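Local coordinates for L-lysine 6-monooxygenase involved in desferrioxamine biosynthesis (Erwinia amylovora CFBP1430, PDB 5O8R) that hydroxylates cadaverine on an amine nitrogen, using FAD and NADPH, as a step in desferrioxamine siderophore biosynthesis, at the interface of chains A and B. Sequence-based numbering; all coordinates share one arbitrary frame. Chains: chain A/B, L-lysine 6-monooxygenase involved in desferrioxamine biosynthesis.

The interface of chains A and B. Residues chain A 235, 237, 240, 269-270; chain B 230-233.
A:Glu235 and B:Arg230 form the charged core of this patch of the two-fold symmetric A/B interface, which recurs with the chains exchanged; the patch may contribute to assembly, which the structure alone does not show. NE of B:Arg230 donates to carboxylate OE2 of A:Glu235 at 3.1 Å, a salt bridge and hydrogen bond in one. It comes from the syn side, 27° out of the carboxylate plane, and the bond is somewhat bent. Carboxylate and guanidinium are turned 56° apart, so they do not pair flat as a two-pronged bridge: NH2 of B:Arg230 stays 3.7 Å from OE1 of A:Glu235. A turn about the CG–CD bond of B:Arg230 brings NE towards the acid.

Within chain A the acid is held at both oxygens. A:Thr240 OG1 donates to the anti lone pair of OE2 of A:Glu235 at 2.8 Å, giving that oxygen a donor from each chain. ND2 of A:Asn269, a poorly ordered residue, donates to OE1. With CG anti to the backbone N (chi1 -165°) and an extended chain, A:Glu235 stretches out to these partners. Together they should restrain rotation of the carboxylate and probably favour its charged form.

Apolar contacts flank the bridge. B:Pro233 lays CD against the carboxylate carbon CD of A:Glu235 at 3.5 Å, while its CB and CG face the methyl CG2 of A:Thr237. A:Thr240 CG2 meets the arginine CD, and the poorly ordered A:Leu270 places CD2 over the centre of one guanidinium face. Next to B:Pro233, the NADP(+)-binding B:Tyr232 barely enters the contact.

Two waters extend the polar network. Water 2 links A:Thr240 OG1 to the backbone N of B:Phe231. Water 1 contacts A:Thr237 OG1 and both N and OG1 of A:Thr240, and reaches the carbonyl O of B:Phe231 at 2.7 Å.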
loop_
_atom_site.group_PDB
_atom_site.type_symbol
_atom_site.label_atom_id
_atom_site.label_comp_id
_atom_site.label_asym_id
_atom_site.label_seq_id
_atom_site.Cartn_x
_atom_site.Cartn_y
_atom_site.Cartn_z
ATOM N N GLU A 235 -5.085 -6.830 -15.427
ATOM C CA GLU A 235 -5.893 -5.633 -15.035
ATOM C C GLU A 235 -6.786 -5.895 -13.847
ATOM O O GLU A 235 -7.801 -6.537 -13.962
ATOM C CB GLU A 235 -6.748 -5.122 -16.202
ATOM C CG GLU A 235 -7.337 -3.718 -16.057
ATOM C CD GLU A 235 -7.746 -3.128 -17.424
ATOM O OE1 GLU A 235 -6.948 -3.239 -18.390
ATOM O OE2 GLU A 235 -8.870 -2.577 -17.572
ATOM N N THR A 237 -8.206 -3.405 -11.784
ATOM C CA THR A 237 -8.925 -2.239 -11.341
ATOM C C THR A 237 -10.381 -2.583 -11.357
ATOM O O THR A 237 -10.858 -3.329 -12.233
ATOM C CB THR A 237 -8.601 -1.016 -12.183
ATOM O OG1 THR A 237 -8.634 -1.352 -13.583
ATOM C CG2 THR A 237 -7.207 -0.552 -11.807
ATOM N N THR A 240 -13.074 -2.543 -14.027
ATOM C CA THR A 240 -12.870 -3.702 -14.937
ATOM C C THR A 240 -13.234 -5.095 -14.379
ATOM O O THR A 240 -13.724 -5.922 -15.129
ATOM C CB THR A 240 -11.454 -3.711 -15.528
ATOM O OG1 THR A 240 -11.230 -2.438 -16.139
ATOM C CG2 THR A 240 -11.312 -4.753 -16.608
ATOM N N ASN A 269 -5.046 -9.083 -21.507
ATOM C CA ASN A 269 -4.540 -8.620 -20.182
ATOM C C ASN A 269 -5.568 -8.640 -19.027
ATOM O O ASN A 269 -5.268 -8.150 -17.919
ATOM C CB ASN A 269 -3.804 -7.242 -20.289
ATOM C CG ASN A 269 -4.737 -6.025 -20.285
ATOM O OD1 ASN A 269 -5.451 -5.771 -21.249
ATOM N ND2 ASN A 269 -4.673 -5.233 -19.214
ATOM N N LEU A 270 -6.756 -9.211 -19.296
ATOM C CA LEU A 270 -7.832 -9.357 -18.312
ATOM C C LEU A 270 -7.758 -10.709 -17.575
ATOM O O LEU A 270 -8.243 -10.833 -16.444
ATOM C CB LEU A 270 -9.203 -9.207 -18.990
ATOM C CG LEU A 270 -9.578 -8.128 -20.039
ATOM C CD1 LEU A 270 -11.005 -7.685 -19.766
ATOM C CD2 LEU A 270 -8.703 -6.885 -20.131
ATOM N N ARG B 230 -13.358 0.177 -21.906
ATOM C CA ARG B 230 -13.326 0.033 -20.483
ATOM C C ARG B 230 -12.854 1.307 -19.808
ATOM O O ARG B 230 -12.192 2.169 -20.416
ATOM C CB ARG B 230 -12.288 -0.981 -20.151
ATOM C CG ARG B 230 -12.501 -2.347 -20.707
ATOM C CD ARG B 230 -11.481 -3.287 -20.059
ATOM N NE ARG B 230 -10.115 -2.879 -20.379
ATOM C CZ ARG B 230 -9.543 -3.038 -21.575
ATOM N NH1 ARG B 230 -10.207 -3.621 -22.596
ATOM N NH2 ARG B 230 -8.302 -2.588 -21.759
ATOM N N PHE B 231 -13.121 1.388 -18.517
ATOM C CA PHE B 231 -12.532 2.441 -17.717
ATOM C C PHE B 231 -11.149 1.986 -17.343
ATOM O O PHE B 231 -10.955 1.457 -16.241
ATOM C CB PHE B 231 -13.414 2.729 -16.507
ATOM C CG PHE B 231 -14.714 3.275 -16.908
ATOM C CD1 PHE B 231 -14.817 4.581 -17.284
ATOM C CD2 PHE B 231 -15.785 2.470 -17.036
ATOM C CE1 PHE B 231 -15.996 5.107 -17.717
ATOM C CE2 PHE B 231 -16.981 2.984 -17.476
ATOM C CZ PHE B 231 -17.083 4.304 -17.818
ATOM N N TYR B 232 -10.197 2.159 -18.269
ATOM C CA TYR B 232 -8.898 1.511 -18.100
ATOM C C TYR B 232 -7.906 2.331 -17.346
ATOM O O TYR B 232 -7.918 3.566 -17.397
ATOM C CB TYR B 232 -8.248 1.002 -19.392
ATOM C CG TYR B 232 -8.142 1.954 -20.538
ATOM C CD1 TYR B 232 -7.387 3.115 -20.463
ATOM C CD2 TYR B 232 -8.748 1.645 -21.739
ATOM C CE1 TYR B 232 -7.295 3.979 -21.550
ATOM C CE2 TYR B 232 -8.663 2.486 -22.823
ATOM C CZ TYR B 232 -7.944 3.652 -22.735
ATOM O OH TYR B 232 -7.906 4.454 -23.850
ATOM N N PRO B 233 -7.017 1.634 -16.660
ATOM C CA PRO B 233 -5.942 2.298 -15.981
ATOM C C PRO B 233 -4.751 2.595 -16.903
ATOM O O PRO B 233 -4.437 1.832 -17.810
ATOM C CB PRO B 233 -5.550 1.289 -14.905
ATOM C CG PRO B 233 -5.809 -0.042 -15.568
ATOM C CD PRO B 233 -7.023 0.177 -16.410
HETATM O O HOH W 1 -10.974 -0.478 -14.310
HETATM O O HOH W 2 -14.080 -1.244 -17.040
#